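Local coordinates for protein argininosuccinate lyase (Chelativorans sp., PDB 6RXA) that acts as a C-N lyase (EDDS lyase) of the aspartase/fumarase superfamily and probably also splits argininosuccinate into fumarate and arginine, at residues Q268-D273 and R347-N352; R254-I259 and H340-V345; R112-N117 and C196-A201. The protein carries 2 engineered substitutions. One frame throughout, in Å; residues are numbered along the deposited sequence.

Interaction 1 of 3, residues Q268-D273 and R347-N352; sequences QVAELD and RTLHPN
Glu271 and His350 exchange two backbone hydrogen bonds as the hydrogen-bonded pair of a tiny antiparallel two-stranded sheet, 270-271 against 350-351, and Ala270 and Pro351 form the adjoining non-hydrogen-bonded pair with CA atoms 4.2 Å apart. Asn352 N extends the ladder to Val269 O at 2.8 Å. In this mostly helical chain the sheet ties the loop after helix 236-262 to the link between helices 329-348 and 353-362. His350 NE2 gives a nearly straight bond (168°) to Asp273 OD1, 2.9 Å away. The carboxylate, met on its anti side, lies nearly coplanar with the imidazole (24° between planes), while Thr348 O sits over one ring face, toward the rim. Asp273 OD2 is hydrogen-bonded to Ser275 OG, so both carboxylate oxygens have partners. Leu349 CD1 reaches across to Leu272 CD2 at 4.1 Å and to Ala270 CB at 4.2 Å; Ile259 and Trp262 of helix 236-262 also touch Leu349. Glu271 sends its extended side chain to a salt bridge with Lys287. A water bridges the segments where Asp273 faces Thr348, accepting from Asp273 N at 3.0 Å and donating at 2.8 Å to Thr348 OG1, itself hydrogen-bonded to Gly344 O.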
loop_
_atom_site.group_PDB
_atom_site.type_symbol
_atom_site.label_atom_id
_atom_site.label_comp_id
_atom_site.label_asym_id
_atom_site.label_seq_id
_atom_site.Cartn_x
_atom_site.Cartn_y
_atom_site.Cartn_z
ATOM N N GLN A 268 -10.644 -32.433 5.526
ATOM C CA GLN A 268 -11.824 -32.857 6.276
ATOM C C GLN A 268 -11.514 -33.152 7.743
ATOM O O GLN A 268 -12.038 -34.101 8.334
ATOM C CB GLN A 268 -12.596 -33.986 5.587
ATOM C CG GLN A 268 -11.788 -35.122 5.047
ATOM C CD GLN A 268 -12.664 -36.143 4.341
ATOM O OE1 GLN A 268 -13.889 -36.007 4.299
ATOM N NE2 GLN A 268 -12.040 -37.168 3.778
ATOM N N VAL A 269 -10.718 -32.284 8.366
ATOM C CA VAL A 269 -10.475 -32.421 9.801
ATOM C C VAL A 269 -11.308 -31.469 10.648
ATOM O O VAL A 269 -11.299 -31.593 11.881
ATOM C CB VAL A 269 -8.983 -32.308 10.176
ATOM C CG1 VAL A 269 -8.207 -33.480 9.570
ATOM C CG2 VAL A 269 -8.457 -30.971 9.734
ATOM N N ALA A 270 -12.026 -30.531 10.036
ATOM C CA ALA A 270 -12.995 -29.735 10.759
ATOM C C ALA A 270 -14.126 -29.403 9.800
ATOM O O ALA A 270 -13.970 -29.455 8.577
ATOM C CB ALA A 270 -12.411 -28.438 11.327
ATOM N N GLU A 271 -15.272 -29.068 10.377
ATOM C CA GLU A 271 -16.435 -28.659 9.604
ATOM C C GLU A 271 -17.034 -27.413 10.237
ATOM O O GLU A 271 -17.205 -27.361 11.461
ATOM C CB GLU A 271 -17.476 -29.780 9.565
ATOM C CG GLU A 271 -18.608 -29.509 8.582
ATOM C CD GLU A 271 -19.550 -30.697 8.382
ATOM O OE1 GLU A 271 -20.637 -30.479 7.816
ATOM O OE2 GLU A 271 -19.208 -31.837 8.771
ATOM N N LEU A 272 -17.348 -26.421 9.413
ATOM C CA LEU A 272 -18.055 -25.259 9.911
ATOM C C LEU A 272 -19.454 -25.652 10.357
ATOM O O LEU A 272 -20.107 -26.509 9.754
ATOM C CB LEU A 272 -18.198 -24.234 8.797
ATOM C CG LEU A 272 -16.918 -23.535 8.369
ATOM C CD1 LEU A 272 -17.168 -22.691 7.116
ATOM C CD2 LEU A 272 -16.355 -22.652 9.485
ATOM N N ASP A 273 -19.932 -25.002 11.410
ATOM C CA ASP A 273 -21.354 -25.093 11.714
ATOM C C ASP A 273 -22.156 -24.628 10.501
ATOM O O ASP A 273 -21.776 -23.680 9.810
ATOM C CB ASP A 273 -21.707 -24.225 12.916
ATOM C CG ASP A 273 -23.072 -24.547 13.471
ATOM O OD1 ASP A 273 -23.171 -25.544 14.227
ATOM O OD2 ASP A 273 -24.039 -23.841 13.118
ATOM N N ARG A 347 -16.341 -20.588 18.162
ATOM C CA ARG A 347 -17.201 -21.183 19.175
ATOM C C ARG A 347 -17.880 -22.444 18.655
ATOM O O ARG A 347 -17.975 -23.455 19.372
ATOM C CB ARG A 347 -18.241 -20.159 19.624
ATOM C CG ARG A 347 -19.248 -20.740 20.613
ATOM C CD ARG A 347 -20.273 -19.700 21.053
ATOM N NE ARG A 347 -21.146 -19.271 19.963
ATOM C CZ ARG A 347 -21.075 -18.091 19.354
ATOM N NH1 ARG A 347 -20.168 -17.185 19.701
ATOM N NH2 ARG A 347 -21.932 -17.817 18.381
ATOM N N THR A 348 -18.359 -22.403 17.414
ATOM C CA THR A 348 -19.208 -23.466 16.900
ATOM C C THR A 348 -18.483 -24.460 16.005
ATOM O O THR A 348 -19.135 -25.368 15.477
ATOM C CB THR A 348 -20.405 -22.879 16.134
ATOM O OG1 THR A 348 -19.971 -22.144 14.984
ATOM C CG2 THR A 348 -21.201 -21.955 17.026
ATOM N N LEU A 349 -17.170 -24.331 15.835
ATOM C CA LEU A 349 -16.457 -25.225 14.929
ATOM C C LEU A 349 -16.559 -26.676 15.387
ATOM O O LEU A 349 -16.483 -26.981 16.580
ATOM C CB LEU A 349 -14.984 -24.827 14.860
ATOM C CG LEU A 349 -14.149 -25.483 13.765
ATOM C CD1 LEU A 349 -14.615 -25.055 12.385
ATOM C CD2 LEU A 349 -12.682 -25.123 13.957
ATOM N N HIS A 350 -16.736 -27.567 14.422
ATOM C CA HIS A 350 -16.837 -28.998 14.703
ATOM C C HIS A 350 -15.567 -29.720 14.265
ATOM O O HIS A 350 -15.442 -30.090 13.089
ATOM C CB HIS A 350 -18.052 -29.587 13.970
ATOM C CG HIS A 350 -19.343 -28.908 14.297
ATOM N ND1 HIS A 350 -20.094 -29.246 15.403
ATOM C CD2 HIS A 350 -20.011 -27.906 13.678
ATOM C CE1 HIS A 350 -21.169 -28.479 15.451
ATOM N NE2 HIS A 350 -21.133 -27.647 14.425
ATOM N N PRO A 351 -14.627 -29.995 15.165
ATOM C CA PRO A 351 -13.459 -30.790 14.765
ATOM C C PRO A 351 -13.843 -32.246 14.552
ATOM O O PRO A 351 -14.697 -32.787 15.255
ATOM C CB PRO A 351 -12.507 -30.640 15.954
ATOM C CG PRO A 351 -13.398 -30.372 17.129
ATOM C CD PRO A 351 -14.588 -29.600 16.586
ATOM N N ASN A 352 -13.232 -32.870 13.539
ATOM C CA ASN A 352 -13.383 -34.310 13.304
ATOM C C ASN A 352 -12.250 -34.997 14.052
ATOM O O ASN A 352 -11.156 -35.193 13.519
ATOM C CB ASN A 352 -13.317 -34.641 11.821
ATOM C CG ASN A 352 -13.564 -36.128 11.527
ATOM O OD1 ASN A 352 -13.350 -37.015 12.368
ATOM N ND2 ASN A 352 -14.000 -36.402 10.306
HETATM O O HOH W 1 -18.302 -22.975 12.888
#

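Interaction 2 of 3, residues R254-I259 and H340-V345; sequences RLASEI and HAMTGV
Met342 of helix 329-348 lays its thioether against Ala256 and reaches Ile259 on helix 236-262, an all-apolar helix-helix contact in what is consistent with the central helical bundle of the aspartase/fumarase superfamily. The two short segments run roughly the same way, their axes 39° apart and 11.4 Å from each other at closest. That wide spacing is bridged by side chains, and Met342 does most of the bridging. Its CG is anti to the carbonyl carbon (chi1 -70°), and further bends at chi2 and chi3 fold the chain. The folded end lays SD 4.0 Å from Ala256 CB and brings the terminal methyl CE to 3.9 Å from Ala256 CA, close upon the helix backbone. The small side chain of Ala256 leaves the thioether this near approach. Met342 CE meets Ile259 CD1 tip to tip at 4.2 Å and lies 4.1 Å from Leu255 CD2, whose side chain passes alongside Met342, pointing the other way. CE thus touches three residues of one helix.

All five touching residues are buried. Tyr138 of helix 112-147 packs against both Leu255 and Met342, and Ser295 of helix 290-301 also touches Met342. Elsewhere on the same turns of helix 236-262, Arg254, Ser257 and Glu258 meet a second subunit, where Arg254 makes a cation-pi contact with Tyr318 of that subunit; the helix therefore serves both its own chain and the tetramer. One turn on from Met342, Val345 and Ile259 run past each other, oppositely directed, Ile259 CD1 resting 3.9 Å from Val345 CG1.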
loop_
_atom_site.group_PDB
_atom_site.type_symbol
_atom_site.label_atom_id
_atom_site.label_comp_id
_atom_site.label_asym_id
_atom_site.label_seq_id
_atom_site.Cartn_x
_atom_site.Cartn_y
_atom_site.Cartn_z
ATOM N N ARG A 254 -5.430 -15.120 8.848
ATOM C CA ARG A 254 -4.631 -16.336 8.931
ATOM C C ARG A 254 -5.393 -17.464 9.612
ATOM O O ARG A 254 -5.326 -18.620 9.172
ATOM C CB ARG A 254 -3.320 -16.024 9.658
ATOM C CG ARG A 254 -2.398 -15.165 8.808
ATOM C CD ARG A 254 -1.218 -14.591 9.581
ATOM N NE ARG A 254 -0.204 -15.594 9.812
ATOM C CZ ARG A 254 0.828 -15.422 10.627
ATOM N NH1 ARG A 254 0.936 -14.273 11.319
ATOM N NH2 ARG A 254 1.743 -16.396 10.731
ATOM N N LEU A 255 -6.139 -17.154 10.673
ATOM C CA LEU A 255 -6.969 -18.176 11.300
ATOM C C LEU A 255 -8.082 -18.621 10.364
ATOM O O LEU A 255 -8.368 -19.817 10.261
ATOM C CB LEU A 255 -7.573 -17.662 12.604
ATOM C CG LEU A 255 -8.506 -18.652 13.295
ATOM C CD1 LEU A 255 -7.783 -19.939 13.674
ATOM C CD2 LEU A 255 -9.135 -18.023 14.537
ATOM N N ALA A 256 -8.750 -17.669 9.701
ATOM C CA ALA A 256 -9.784 -18.043 8.745
ATOM C C ALA A 256 -9.224 -18.955 7.660
ATOM O O ALA A 256 -9.855 -19.951 7.286
ATOM C CB ALA A 256 -10.395 -16.782 8.129
ATOM N N SER A 257 -8.048 -18.625 7.132
ATOM C CA SER A 257 -7.430 -19.465 6.110
ATOM C C SER A 257 -7.101 -20.847 6.664
ATOM O O SER A 257 -7.325 -21.864 5.992
ATOM C CB SER A 257 -6.185 -18.763 5.571
ATOM O OG SER A 257 -5.696 -19.365 4.389
ATOM N N GLU A 258 -6.582 -20.909 7.894
ATOM C CA GLU A 258 -6.265 -22.189 8.519
ATOM C C GLU A 258 -7.499 -23.074 8.584
ATOM O O GLU A 258 -7.459 -24.251 8.210
ATOM C CB GLU A 258 -5.741 -21.958 9.937
ATOM C CG GLU A 258 -5.082 -23.191 10.541
ATOM C CD GLU A 258 -3.573 -23.175 10.390
ATOM O OE1 GLU A 258 -2.957 -22.166 10.808
ATOM O OE2 GLU A 258 -3.006 -24.178 9.866
ATOM N N ILE A 259 -8.608 -22.507 9.062
ATOM C CA ILE A 259 -9.863 -23.247 9.191
ATOM C C ILE A 259 -10.400 -23.626 7.815
ATOM O O ILE A 259 -10.955 -24.713 7.629
ATOM C CB ILE A 259 -10.884 -22.442 10.019
ATOM C CG1 ILE A 259 -10.384 -22.279 11.459
ATOM C CG2 ILE A 259 -12.238 -23.132 9.985
ATOM C CD1 ILE A 259 -11.242 -21.359 12.316
ATOM N N HIS A 340 -16.776 -10.542 14.931
ATOM C CA HIS A 340 -17.932 -11.271 15.428
ATOM C C HIS A 340 -18.123 -12.582 14.683
ATOM O O HIS A 340 -18.367 -13.628 15.293
ATOM C CB HIS A 340 -19.175 -10.398 15.286
ATOM C CG HIS A 340 -19.245 -9.281 16.274
ATOM N ND1 HIS A 340 -20.111 -8.217 16.128
ATOM C CD2 HIS A 340 -18.584 -9.069 17.436
ATOM C CE1 HIS A 340 -19.979 -7.399 17.157
ATOM N NE2 HIS A 340 -19.057 -7.893 17.966
ATOM N N ALA A 341 -17.987 -12.559 13.354
ATOM C CA ALA A 341 -18.147 -13.786 12.580
ATOM C C ALA A 341 -17.135 -14.840 13.016
ATOM O O ALA A 341 -17.481 -16.011 13.209
ATOM C CB ALA A 341 -18.005 -13.484 11.086
ATOM N N MET A 342 -15.866 -14.446 13.170
ATOM C CA MET A 342 -14.838 -15.419 13.539
ATOM C C MET A 342 -14.994 -15.881 14.986
ATOM O O MET A 342 -14.654 -17.028 15.307
ATOM C CB MET A 342 -13.451 -14.849 13.248
ATOM C CG MET A 342 -13.146 -14.735 11.760
ATOM S SD MET A 342 -13.271 -16.325 10.885
ATOM C CE MET A 342 -12.033 -17.272 11.780
ATOM N N THR A 343 -15.544 -15.026 15.855
ATOM C CA THR A 343 -15.895 -15.447 17.211
ATOM C C THR A 343 -16.885 -16.602 17.159
ATOM O O THR A 343 -16.697 -17.630 17.822
ATOM C CB THR A 343 -16.489 -14.258 17.980
ATOM O OG1 THR A 343 -15.517 -13.203 18.074
ATOM C CG2 THR A 343 -16.941 -14.649 19.401
ATOM N N GLY A 344 -17.931 -16.464 16.336
ATOM C CA GLY A 344 -18.916 -17.526 16.210
ATOM C C GLY A 344 -18.385 -18.755 15.492
ATOM O O GLY A 344 -18.714 -19.885 15.857
ATOM N N VAL A 345 -17.558 -18.553 14.460
ATOM C CA VAL A 345 -16.916 -19.680 13.783
ATOM C C VAL A 345 -16.147 -20.535 14.782
ATOM O O VAL A 345 -16.234 -21.772 14.778
ATOM C CB VAL A 345 -15.997 -19.180 12.654
ATOM C CG1 VAL A 345 -15.043 -20.299 12.228
ATOM C CG2 VAL A 345 -16.809 -18.708 11.476
#

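Interaction 3 of 3, residues R112-N117 and C196-A201; sequences RNDLAN and CPLGAA. With FMT (formic acid), chain B; FMT (formic acid), chain D; FMT (formic acid), chain C.
Asp114, in the first turn of helix 112-147, points its carboxylate into the backbone of the loop 196-201. Its CG stands between the backbone N and the carbonyl carbon (chi1 63°), and from there OD2 reaches two amides at once. Gly199 N donates to Asp114 OD2 at 3.0 Å, nearly along its C-O axis, and Ala201 N adds a weak bond to the same OD2 at 2.9 Å. OD1 accepts from the backbone N of Ser111. The loop is a type II turn from Pro197 to Ala200, and Gly199 takes a positive phi that suits a residue without a side chain. Leu198 folds its CD2 over the backbone, 3.7 Å from Asp114 O. Asn117 and Pro197 cross obliquely, OD1 of Asn117 lying 3.5 Å from Pro197 CG while hydrogen-bonded to Arg121. An alanine in place of Asp114 would probably leave the amides of Gly199, Ala201 and Ser111 without their acceptor and the turn less firmly held to the helix.

The preceding residues face the active site, where this protein has been seen to bind succinate and fumarate through Ser111, Arg112 and Asn113. Arg112 turns the edge of its guanidinium to two formates, probably from the crystallisation liquor: NH1 gives 2.8 Å to O1 of one (chain D), and NH2 3.3 Å to O2 of the other (chain B). Asn113 ND2 donates almost straight (172°), 2.9 Å, to O2 of a third formate (chain C). Thr158 of a second subunit and Ser281, Lys286 and Asn288 of a fourth also line this site. Three N-H groups round a buried carboxylate would favour its charged form, and by gripping both loop and helix start Asp114 is likely to fix the backbone that presents Arg112 and Asn113.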
loop_
_atom_site.group_PDB
_atom_site.type_symbol
_atom_site.label_atom_id
_atom_site.label_comp_id
_atom_site.label_asym_id
_atom_site.label_seq_id
_atom_site.Cartn_x
_atom_site.Cartn_y
_atom_site.Cartn_z
ATOM N N ARG A 112 -13.204 25.528 13.383
ATOM C CA ARG A 112 -13.533 24.217 12.839
ATOM C C ARG A 112 -12.358 23.243 12.955
ATOM O O ARG A 112 -12.574 22.024 12.988
ATOM C CB ARG A 112 -13.990 24.318 11.380
ATOM C CG ARG A 112 -15.404 24.893 11.225
ATOM C CD ARG A 112 -15.850 24.930 9.761
ATOM N NE ARG A 112 -14.971 25.766 8.941
ATOM C CZ ARG A 112 -15.114 25.966 7.634
ATOM N NH1 ARG A 112 -16.102 25.390 6.976
ATOM N NH2 ARG A 112 -14.257 26.738 6.983
ATOM N N ASN A 113 -11.118 23.745 13.036
ATOM C CA ASN A 113 -9.955 22.866 13.001
ATOM C C ASN A 113 -9.815 22.057 14.283
ATOM O O ASN A 113 -9.590 20.840 14.226
ATOM C CB ASN A 113 -8.677 23.664 12.726
ATOM C CG ASN A 113 -8.698 24.350 11.372
ATOM O OD1 ASN A 113 -9.512 24.027 10.502
ATOM N ND2 ASN A 113 -7.799 25.309 11.187
ATOM N N ASP A 114 -9.899 22.710 15.456
ATOM C CA ASP A 114 -9.811 21.946 16.702
ATOM C C ASP A 114 -11.095 21.171 16.978
ATOM O O ASP A 114 -11.034 20.047 17.491
ATOM C CB ASP A 114 -9.287 22.778 17.878
ATOM C CG ASP A 114 -10.164 23.935 18.281
ATOM O OD1 ASP A 114 -10.975 24.437 17.477
ATOM O OD2 ASP A 114 -9.976 24.386 19.444
ATOM N N LEU A 115 -12.245 21.727 16.591
ATOM C CA LEU A 115 -13.506 20.996 16.669
ATOM C C LEU A 115 -13.428 19.689 15.888
ATOM O O LEU A 115 -13.794 18.619 16.400
ATOM C CB LEU A 115 -14.644 21.865 16.117
ATOM C CG LEU A 115 -15.977 21.157 15.851
ATOM C CD1 LEU A 115 -16.628 20.724 17.156
ATOM C CD2 LEU A 115 -16.922 22.065 15.070
ATOM N N ALA A 116 -12.968 19.759 14.639
ATOM C CA ALA A 116 -12.908 18.574 13.788
ATOM C C ALA A 116 -11.975 17.527 14.376
ATOM O O ALA A 116 -12.315 16.342 14.421
ATOM C CB ALA A 116 -12.467 18.957 12.375
ATOM N N ASN A 117 -10.785 17.943 14.818
ATOM C CA ASN A 117 -9.828 16.982 15.361
ATOM C C ASN A 117 -10.401 16.317 16.606
ATOM O O ASN A 117 -10.293 15.092 16.772
ATOM C CB ASN A 117 -8.503 17.686 15.675
ATOM C CG ASN A 117 -7.321 16.723 15.810
ATOM O OD1 ASN A 117 -7.083 16.143 16.875
ATOM N ND2 ASN A 117 -6.531 16.601 14.743
ATOM N N CYS A 196 -7.207 15.599 24.396
ATOM C CA CYS A 196 -8.095 16.634 23.880
ATOM C C CYS A 196 -7.317 17.752 23.187
ATOM O O CYS A 196 -6.465 18.385 23.838
ATOM C CB CYS A 196 -8.902 17.224 25.019
ATOM S SG CYS A 196 -10.183 18.332 24.427
ATOM N N PRO A 197 -7.593 18.051 21.924
ATOM C CA PRO A 197 -6.918 19.169 21.237
ATOM C C PRO A 197 -7.668 20.489 21.313
ATOM O O PRO A 197 -7.178 21.493 20.787
ATOM C CB PRO A 197 -6.868 18.681 19.786
ATOM C CG PRO A 197 -8.182 17.941 19.637
ATOM C CD PRO A 197 -8.407 17.253 20.982
ATOM N N LEU A 198 -8.836 20.526 21.946
ATOM C CA LEU A 198 -9.600 21.761 22.017
ATOM C C LEU A 198 -8.830 22.831 22.778
ATOM O O LEU A 198 -8.184 22.563 23.793
ATOM C CB LEU A 198 -10.946 21.489 22.679
ATOM C CG LEU A 198 -11.855 20.690 21.747
ATOM C CD1 LEU A 198 -13.009 20.095 22.525
ATOM C CD2 LEU A 198 -12.370 21.553 20.591
ATOM N N GLY A 199 -8.911 24.058 22.273
ATOM C CA GLY A 199 -8.110 25.165 22.755
ATOM C C GLY A 199 -6.999 25.532 21.803
ATOM O O GLY A 199 -6.439 26.636 21.912
ATOM N N ALA A 200 -6.665 24.641 20.870
ATOM C CA ALA A 200 -5.744 24.991 19.799
ATOM C C ALA A 200 -6.361 25.987 18.827
ATOM O O ALA A 200 -5.631 26.678 18.105
ATOM C CB ALA A 200 -5.344 23.729 19.035
ATOM N N ALA A 201 -7.687 26.076 18.794
ATOM C CA ALA A 201 -8.401 26.970 17.876
ATOM C C ALA A 201 -7.918 26.691 16.451
ATOM O O ALA A 201 -7.943 25.531 16.022
ATOM C CB ALA A 201 -8.323 28.413 18.354
HETATM C C FMT B . -11.272 27.024 10.231
HETATM O O1 FMT B . -10.654 27.913 10.799
HETATM O O2 FMT B . -11.915 27.261 9.214
HETATM C C FMT D . -15.687 25.233 3.332
HETATM O O1 FMT D . -15.707 26.059 4.248
HETATM O O2 FMT D . -15.767 24.020 3.541
HETATM C C FMT C . -8.375 27.301 8.147
HETATM O O1 FMT C . -8.201 28.280 7.404
HETATM O O2 FMT C . -7.441 26.696 8.702
#

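Interactions 1 and 2 are neighbours, their centres 11 Å apart, and share helix 329-348. Leu272 CD2 of interaction 1 packs on Val345 CG1 of interaction 2 at 3.8 Å, and Leu349 CD1 lies 3.9 Å from Ile259 CG2, so the leucines flanking the small sheet pack on the helix pair. Interaction 3 is remote, its centre 50 Å from that of interaction 1 and 40 Å from that of interaction 2. The tetramer joins these ends: Leu272 is about 7 Å, side chain to side chain, from Asn288 of its own chain, and the equivalent Asn288 of a fourth subunit is hydrogen-bonded to a formate in the site beside Arg112 and Asn113.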